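Local structure of DNA methyltransferase (Nicotiana tabacum, 4ONQ) at residues K110-S115 / V169-V174; V17-L22 / A98-H103; F67-S70 / A76-K79. The protein probably methylates cytosine at carbon 5 in DNA with S-adenosylmethionine as methyl donor, through the catalytic domain of a plant DRM-type enzyme seen here. The protein carries 5 engineered substitutions. All blocks are in the same frame, centred on the assembly; numbering follows the deposited sequence.

Contact 1 of 3, residues K110-S115 / V169-V174; sequences KKWWPS and VGRNKV
The indole of W112 lies over the backbone of G170, and the ring spans from V169 O to the R171 side chain. W112 CB meets the carbonyl group of G170, at 3.6 Å from G170 C. The first torsion (chi1 -53°) sets W112 CG anti to its own carbonyl carbon, and from there the ring reaches the glycine: W112 CG is 3.4 Å from G170 CA. That methylene stands 3.7 Å from the centroid of the W112 five-membered ring and 25° off its normal, which defines a CH-pi contact over the face. On the V169 side, W112 CD1 comes within 3.4 Å of V169 O, an oblique approach without a hydrogen bond. R171 N lies above the same face as G170 CA, toward its rim, and at the tip W112 CZ3 is 3.7 Å from R171 NH2. There the guanidinium and the indole meet edge to edge with planes 48° apart, so the cation is not stacked on the ring. The opposite face of the indole bears K111 CG, 4.0 Å above the plane near its centre, so the ring is sandwiched between its chain neighbour and the glycine.

The partner is a beta hairpin whose type II turn, G170 to K173, shares G170 and K173 with a classic beta bulge: V169 and G170 both face K173. A CB on G170 would lie 2.5 Å from K173 CE as that lysine is modelled.

The contact thus lays the loop after helix 107-110 against the end of the two-stranded antiparallel sheet 166-170/173-176. V174 of the hairpin packs on I138 of helix 132-143, while W113 turns to W168 of the first strand and H103 of helix 102-105.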
# COMPACT_ATOMS: atom_id res chain seq x y z
N LYS A 110 6.25 -17.30 -16.91
CA LYS A 110 5.60 -18.61 -16.92
C LYS A 110 6.34 -19.67 -17.74
O LYS A 110 6.43 -20.82 -17.31
CB LYS A 110 4.16 -18.47 -17.43
CG LYS A 110 3.48 -19.77 -17.79
CD LYS A 110 2.11 -19.49 -18.35
CE LYS A 110 1.48 -20.75 -18.92
NZ LYS A 110 0.12 -20.47 -19.45
N LYS A 111 6.85 -19.32 -18.87
CA LYS A 111 7.49 -20.28 -19.72
C LYS A 111 8.74 -20.91 -19.16
O LYS A 111 9.10 -22.01 -19.51
CB LYS A 111 7.81 -19.63 -21.04
CG LYS A 111 8.50 -20.53 -21.99
CD LYS A 111 8.64 -19.89 -23.32
CE LYS A 111 9.43 -20.76 -24.27
NZ LYS A 111 8.77 -21.98 -24.76
N TRP A 112 9.40 -20.22 -18.26
CA TRP A 112 10.62 -20.74 -17.65
C TRP A 112 10.44 -21.13 -16.19
O TRP A 112 11.42 -21.43 -15.50
CB TRP A 112 11.77 -19.74 -17.83
CG TRP A 112 11.92 -19.36 -19.26
CD1 TRP A 112 11.69 -18.13 -19.82
CD2 TRP A 112 12.30 -20.22 -20.33
NE1 TRP A 112 11.91 -18.18 -21.17
CE2 TRP A 112 12.29 -19.45 -21.51
CE3 TRP A 112 12.66 -21.57 -20.41
CZ2 TRP A 112 12.62 -19.99 -22.76
CZ3 TRP A 112 12.98 -22.11 -21.65
CH2 TRP A 112 12.96 -21.32 -22.80
N TRP A 113 9.20 -21.12 -15.72
CA TRP A 113 8.92 -21.52 -14.34
C TRP A 113 9.02 -23.04 -14.20
O TRP A 113 8.26 -23.77 -14.84
CB TRP A 113 7.53 -21.03 -13.90
CG TRP A 113 7.45 -20.76 -12.42
CD1 TRP A 113 7.20 -21.66 -11.43
CD2 TRP A 113 7.63 -19.49 -11.77
NE1 TRP A 113 7.22 -21.04 -10.20
CE2 TRP A 113 7.48 -19.71 -10.38
CE3 TRP A 113 7.92 -18.20 -12.22
CZ2 TRP A 113 7.60 -18.68 -9.44
CZ3 TRP A 113 8.04 -17.17 -11.29
CH2 TRP A 113 7.88 -17.43 -9.92
N PRO A 114 9.96 -23.51 -13.38
CA PRO A 114 10.13 -24.95 -13.18
C PRO A 114 8.92 -25.55 -12.48
O PRO A 114 8.33 -24.90 -11.61
CB PRO A 114 11.36 -25.05 -12.27
CG PRO A 114 12.02 -23.71 -12.35
CD PRO A 114 10.93 -22.73 -12.60
N SER A 115 8.55 -26.77 -12.85
CA SER A 115 7.42 -27.46 -12.21
C SER A 115 7.63 -27.63 -10.70
O SER A 115 6.66 -27.73 -9.95
CB SER A 115 7.19 -28.82 -12.87
OG SER A 115 8.36 -29.62 -12.79
N VAL A 169 13.13 -16.02 -15.33
CA VAL A 169 13.05 -15.26 -16.57
C VAL A 169 13.72 -15.99 -17.73
O VAL A 169 13.69 -15.52 -18.87
CB VAL A 169 13.68 -13.86 -16.42
CG1 VAL A 169 12.85 -13.02 -15.46
CG2 VAL A 169 15.12 -13.98 -15.96
N GLY A 170 14.32 -17.13 -17.44
CA GLY A 170 14.93 -17.95 -18.45
C GLY A 170 15.31 -19.26 -17.80
O GLY A 170 15.17 -19.40 -16.58
N ARG A 171 15.77 -20.22 -18.58
CA ARG A 171 16.24 -21.47 -18.01
C ARG A 171 17.54 -21.22 -17.25
O ARG A 171 18.47 -20.60 -17.78
CB ARG A 171 16.45 -22.53 -19.10
CG ARG A 171 16.57 -23.94 -18.57
CD ARG A 171 16.71 -24.94 -19.70
NE ARG A 171 15.70 -24.75 -20.73
CZ ARG A 171 15.50 -25.58 -21.75
NH1 ARG A 171 16.25 -26.67 -21.87
NH2 ARG A 171 14.55 -25.33 -22.64
N ASN A 172 17.58 -21.68 -16.00
CA ASN A 172 18.68 -21.41 -15.07
C ASN A 172 18.81 -19.95 -14.65
O ASN A 172 19.77 -19.59 -13.96
CB ASN A 172 20.02 -21.90 -15.62
CG ASN A 172 20.02 -23.37 -15.94
OD1 ASN A 172 19.33 -24.15 -15.29
ND2 ASN A 172 20.82 -23.77 -16.93
N LYS A 173 17.86 -19.10 -15.05
CA LYS A 173 17.96 -17.68 -14.73
C LYS A 173 16.81 -17.15 -13.89
O LYS A 173 15.67 -17.05 -14.37
CB LYS A 173 18.07 -16.85 -16.01
CG LYS A 173 19.22 -17.27 -16.92
CD LYS A 173 19.48 -16.22 -17.97
CE LYS A 173 18.24 -15.99 -18.82
NZ LYS A 173 18.42 -14.81 -19.70
N VAL A 174 17.10 -16.83 -12.64
CA VAL A 174 16.16 -16.08 -11.82
C VAL A 174 16.63 -14.64 -11.76
O VAL A 174 17.81 -14.34 -11.97
CB VAL A 174 16.04 -16.61 -10.38
CG1 VAL A 174 15.35 -17.97 -10.37
CG2 VAL A 174 17.40 -16.67 -9.73

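Contact 2 of 3, residues V17-L22 / A98-H103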
# COMPACT_ATOMS: atom_id res chain seq x y z
N VAL A 17 -13.23 -9.40 1.50
CA VAL A 17 -12.47 -9.09 0.30
C VAL A 17 -13.32 -9.49 -0.91
O VAL A 17 -14.14 -10.41 -0.81
CB VAL A 17 -11.10 -9.81 0.29
CG1 VAL A 17 -10.19 -9.25 1.38
CG2 VAL A 17 -11.28 -11.31 0.45
N PRO A 18 -13.13 -8.82 -2.05
CA PRO A 18 -14.02 -9.02 -3.20
C PRO A 18 -13.98 -10.43 -3.79
O PRO A 18 -14.98 -10.91 -4.32
CB PRO A 18 -13.47 -8.03 -4.23
CG PRO A 18 -12.06 -7.86 -3.88
CD PRO A 18 -12.04 -7.88 -2.38
N THR A 19 -12.87 -11.12 -3.65
CA THR A 19 -12.66 -12.38 -4.31
C THR A 19 -13.11 -13.61 -3.53
O THR A 19 -12.98 -14.72 -3.97
CB THR A 19 -11.17 -12.53 -4.51
OG1 THR A 19 -10.87 -13.90 -4.72
CG2 THR A 19 -10.50 -12.09 -3.26
N GLU A 20 -13.60 -13.42 -2.33
CA GLU A 20 -14.00 -14.55 -1.57
C GLU A 20 -15.31 -14.27 -0.96
O GLU A 20 -15.78 -13.15 -0.97
CB GLU A 20 -13.02 -14.81 -0.47
CG GLU A 20 -11.64 -14.90 -0.95
CD GLU A 20 -11.19 -16.29 -1.11
OE1 GLU A 20 -11.68 -17.14 -0.36
OE2 GLU A 20 -10.34 -16.53 -1.97
N PRO A 21 -15.91 -15.30 -0.39
CA PRO A 21 -17.21 -15.14 0.23
C PRO A 21 -17.08 -14.36 1.49
O PRO A 21 -16.15 -14.58 2.22
CB PRO A 21 -17.55 -16.56 0.61
CG PRO A 21 -16.24 -17.14 0.94
CD PRO A 21 -15.41 -16.66 -0.20
N LEU A 22 -18.04 -13.49 1.74
CA LEU A 22 -18.03 -12.58 2.87
C LEU A 22 -17.93 -13.40 4.13
O LEU A 22 -18.48 -14.50 4.20
CB LEU A 22 -19.29 -11.71 2.89
CG LEU A 22 -19.25 -10.50 1.95
CD1 LEU A 22 -20.23 -9.44 2.40
CD2 LEU A 22 -17.83 -9.94 1.87
N ALA A 98 -6.87 -7.13 -10.39
CA ALA A 98 -5.48 -7.38 -10.72
C ALA A 98 -5.29 -8.88 -10.86
O ALA A 98 -5.97 -9.66 -10.19
CB ALA A 98 -4.57 -6.82 -9.65
N PRO A 99 -4.38 -9.30 -11.75
CA PRO A 99 -3.98 -10.71 -11.83
C PRO A 99 -3.52 -11.16 -10.46
O PRO A 99 -2.85 -10.40 -9.77
CB PRO A 99 -2.81 -10.70 -12.82
CG PRO A 99 -2.39 -9.26 -12.93
CD PRO A 99 -3.63 -8.46 -12.70
N ARG A 100 -3.89 -12.36 -10.05
CA ARG A 100 -3.60 -12.79 -8.69
C ARG A 100 -2.57 -13.92 -8.61
O ARG A 100 -2.22 -14.35 -7.52
CB ARG A 100 -4.89 -13.12 -7.93
CG ARG A 100 -5.66 -11.88 -7.50
CD ARG A 100 -7.00 -12.21 -6.86
NE ARG A 100 -6.88 -12.75 -5.51
CZ ARG A 100 -7.03 -14.03 -5.20
NH1 ARG A 100 -7.32 -14.92 -6.14
NH2 ARG A 100 -6.90 -14.43 -3.94
N THR A 101 -2.09 -14.39 -9.75
CA THR A 101 -0.98 -15.33 -9.73
C THR A 101 0.23 -14.73 -10.43
O THR A 101 0.08 -13.87 -11.30
CB THR A 101 -1.32 -16.67 -10.40
OG1 THR A 101 -1.77 -16.44 -11.74
CG2 THR A 101 -2.39 -17.40 -9.62
N ILE A 102 1.41 -15.18 -10.03
CA ILE A 102 2.66 -14.77 -10.66
C ILE A 102 2.59 -14.94 -12.17
O ILE A 102 2.93 -14.04 -12.93
CB ILE A 102 3.84 -15.60 -10.13
CG1 ILE A 102 4.10 -15.25 -8.66
CG2 ILE A 102 5.09 -15.35 -10.96
CD1 ILE A 102 4.90 -16.30 -7.92
N HIS A 103 2.10 -16.07 -12.59
CA HIS A 103 1.96 -16.35 -13.98
C HIS A 103 1.04 -15.45 -14.71
O HIS A 103 1.28 -15.19 -15.86
CB HIS A 103 1.55 -17.77 -14.20
CG HIS A 103 2.62 -18.75 -13.93
ND1 HIS A 103 2.38 -20.02 -13.69
CD2 HIS A 103 3.99 -18.60 -13.88
CE1 HIS A 103 3.52 -20.66 -13.49
NE2 HIS A 103 4.50 -19.79 -13.61
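T19 and R100 approach from opposite directions, the hydroxyl ending over the guanidinium face, between a type I beta turn, V17 to E20, and the residue just ahead of the N-cap of helix 102-105. The arrangement is sparse: the two segments bury 83 Å² between them, both sides summed, and their closest CA atoms, those of T19 and R100, remain 10.1 Å apart, so side chains alone bridge the gap.

The van der Waals part is a hydroxyl laid on a guanidinium face. T19 OG1 sits 3.8 Å above the R100 plane, over its centre, and is nearly equidistant from R100 CZ, NH1 and NH2. A position over the face lies away from the N-H directions, and no hydrogen bond crosses the contact. In T19, OG1 is anti to the backbone N (chi1 161°), which sends the oxygen toward the arginine; R100 bends at chi3 (74°) to present its flat end.

The electrostatic part is a longer-range one. E20 OE2 lies 4.5 Å from R100 NH2, well out of the guanidinium plane, so opposite charges are near without a salt bridge. The proximity probably gives a modest attraction at this partly exposed site.

Hydrogen bonds do their work on the backbone around R100. Its N is bonded by E104 OE2 and its O by K121 NZ, which probably helps fix the backbone from which the side chain extends. T101 OG1 caps the helix by bonding E104 N, so E104 is tied to both R100 and T101. The turn has only a weak closing bond, E20 N to V17 O.

Beyond the pair, V17 and P18 rest on F73 and the R100 side chain touches Y72, so the loop holding these two aromatics meets both segments. At the closest point across the contact, T19 OG1 and R100 CZ are 3.9 Å apart.

Contact 3 of 3, residues F67-S70 / A76-K79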
# COMPACT_ATOMS: atom_id res chain seq x y z
N PHE A 67 -7.41 -6.45 9.75
CA PHE A 67 -6.25 -7.11 9.18
C PHE A 67 -6.59 -7.70 7.82
O PHE A 67 -7.54 -8.46 7.69
CB PHE A 67 -5.74 -8.21 10.11
CG PHE A 67 -5.19 -7.69 11.41
CD1 PHE A 67 -3.99 -6.99 11.44
CD2 PHE A 67 -5.86 -7.91 12.60
CE1 PHE A 67 -3.48 -6.52 12.63
CE2 PHE A 67 -5.36 -7.44 13.79
CZ PHE A 67 -4.17 -6.74 13.81
N VAL A 68 -5.80 -7.34 6.82
CA VAL A 68 -6.01 -7.87 5.48
C VAL A 68 -4.69 -8.09 4.73
O VAL A 68 -3.72 -7.32 4.87
CB VAL A 68 -7.05 -7.03 4.67
CG1 VAL A 68 -7.17 -5.63 5.23
CG2 VAL A 68 -6.73 -7.00 3.18
N ASP A 69 -4.65 -9.18 3.98
CA ASP A 69 -3.51 -9.57 3.18
C ASP A 69 -3.80 -9.17 1.74
O ASP A 69 -4.84 -9.51 1.19
CB ASP A 69 -3.30 -11.08 3.28
CG ASP A 69 -1.95 -11.53 2.75
OD1 ASP A 69 -1.44 -10.93 1.78
OD2 ASP A 69 -1.39 -12.50 3.32
N SER A 70 -2.87 -8.44 1.13
CA SER A 70 -3.10 -7.93 -0.21
C SER A 70 -3.04 -9.02 -1.27
O SER A 70 -3.24 -8.75 -2.46
CB SER A 70 -2.12 -6.80 -0.55
OG SER A 70 -2.43 -5.64 0.20
N ALA A 76 0.95 -10.46 -5.08
CA ALA A 76 1.93 -10.40 -4.03
C ALA A 76 1.32 -10.17 -2.66
O ALA A 76 0.48 -9.35 -2.49
CB ALA A 76 2.95 -9.32 -4.31
N ALA A 77 1.78 -10.92 -1.68
CA ALA A 77 1.29 -10.79 -0.34
C ALA A 77 1.70 -9.52 0.38
O ALA A 77 2.80 -9.07 0.27
CB ALA A 77 1.70 -11.99 0.45
N ARG A 78 0.78 -8.95 1.12
CA ARG A 78 1.10 -7.89 2.00
C ARG A 78 0.13 -7.86 3.17
O ARG A 78 -1.03 -7.64 2.98
CB ARG A 78 1.05 -6.60 1.24
CG ARG A 78 1.72 -5.44 1.88
CD ARG A 78 1.72 -4.32 0.89
NE ARG A 78 2.71 -3.31 1.19
CZ ARG A 78 3.96 -3.35 0.79
NH1 ARG A 78 4.75 -2.38 1.11
NH2 ARG A 78 4.42 -4.33 0.08
N LYS A 79 0.66 -8.00 4.37
CA LYS A 79 -0.15 -8.17 5.55
C LYS A 79 -0.15 -6.94 6.36
O LYS A 79 0.84 -6.53 6.84
CB LYS A 79 0.43 -9.26 6.41
CG LYS A 79 0.31 -10.59 5.78
CD LYS A 79 0.90 -11.63 6.67
CE LYS A 79 0.55 -13.00 6.16
NZ LYS A 79 1.70 -13.91 6.26
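The D69 carboxylate is met by R78 from above its plane: R78 N donates to D69 OD1 at 3.0 Å, lying 37° out of that plane. With CG anti to the backbone N (chi1 -166°), the acid reaches over the opposing segment, where A77 CA lies 3.5 Å from OD1, and K79 CE lies 3.5 Å from OD2. K79 NZ stays 4.5 Å from D69 OD2, an attraction of charges short of a salt bridge. OD1 also accepts from K71 N in an Asx turn, so this oxygen ties together two backbone N-H groups; with an alanine here both N-H groups would probably be left without this acceptor and the Asx turn would be lost.

The backbone adds a second link: S70 N donates to R78 O at 2.7 Å (N-H...O 153°), and D69 CA approaches the same oxygen at 3.1 Å in a CA-H...O contact. S70 OG bonds T215, and the R78 guanidinium turns away to G208 O.

D69 and K79 form a non-hydrogen-bonded antiparallel pair where strand 66-69, outermost in the mixed sheet, joins strand 79-84. V68 packs on helix 213-220, and K79 pairs by backbone with A46.

In the fold
Contact 3 is the buried one, at an edge of the mixed sheet of the methyltransferase fold, and the R78 side chain lies about 8 Å from the bound sinefungin; directed hydrogen bonds dominate it. Contact 2 is a surface contact, a loose pairing of hydroxyl and charge with no bond across, and contact 1, partly buried, depends on an aromatic face. Contact 3 is nested inside the chain loop closed by contact 2, with nearest atoms about 5 Å apart and no touch. Contacts 1 and 2 touch where W113 packs on I102 and H103 of helix 102-105. Contact 1 lies farthest out, its centre about 28 Å from the centre of the chain, against about 9 Å for that of contact 3.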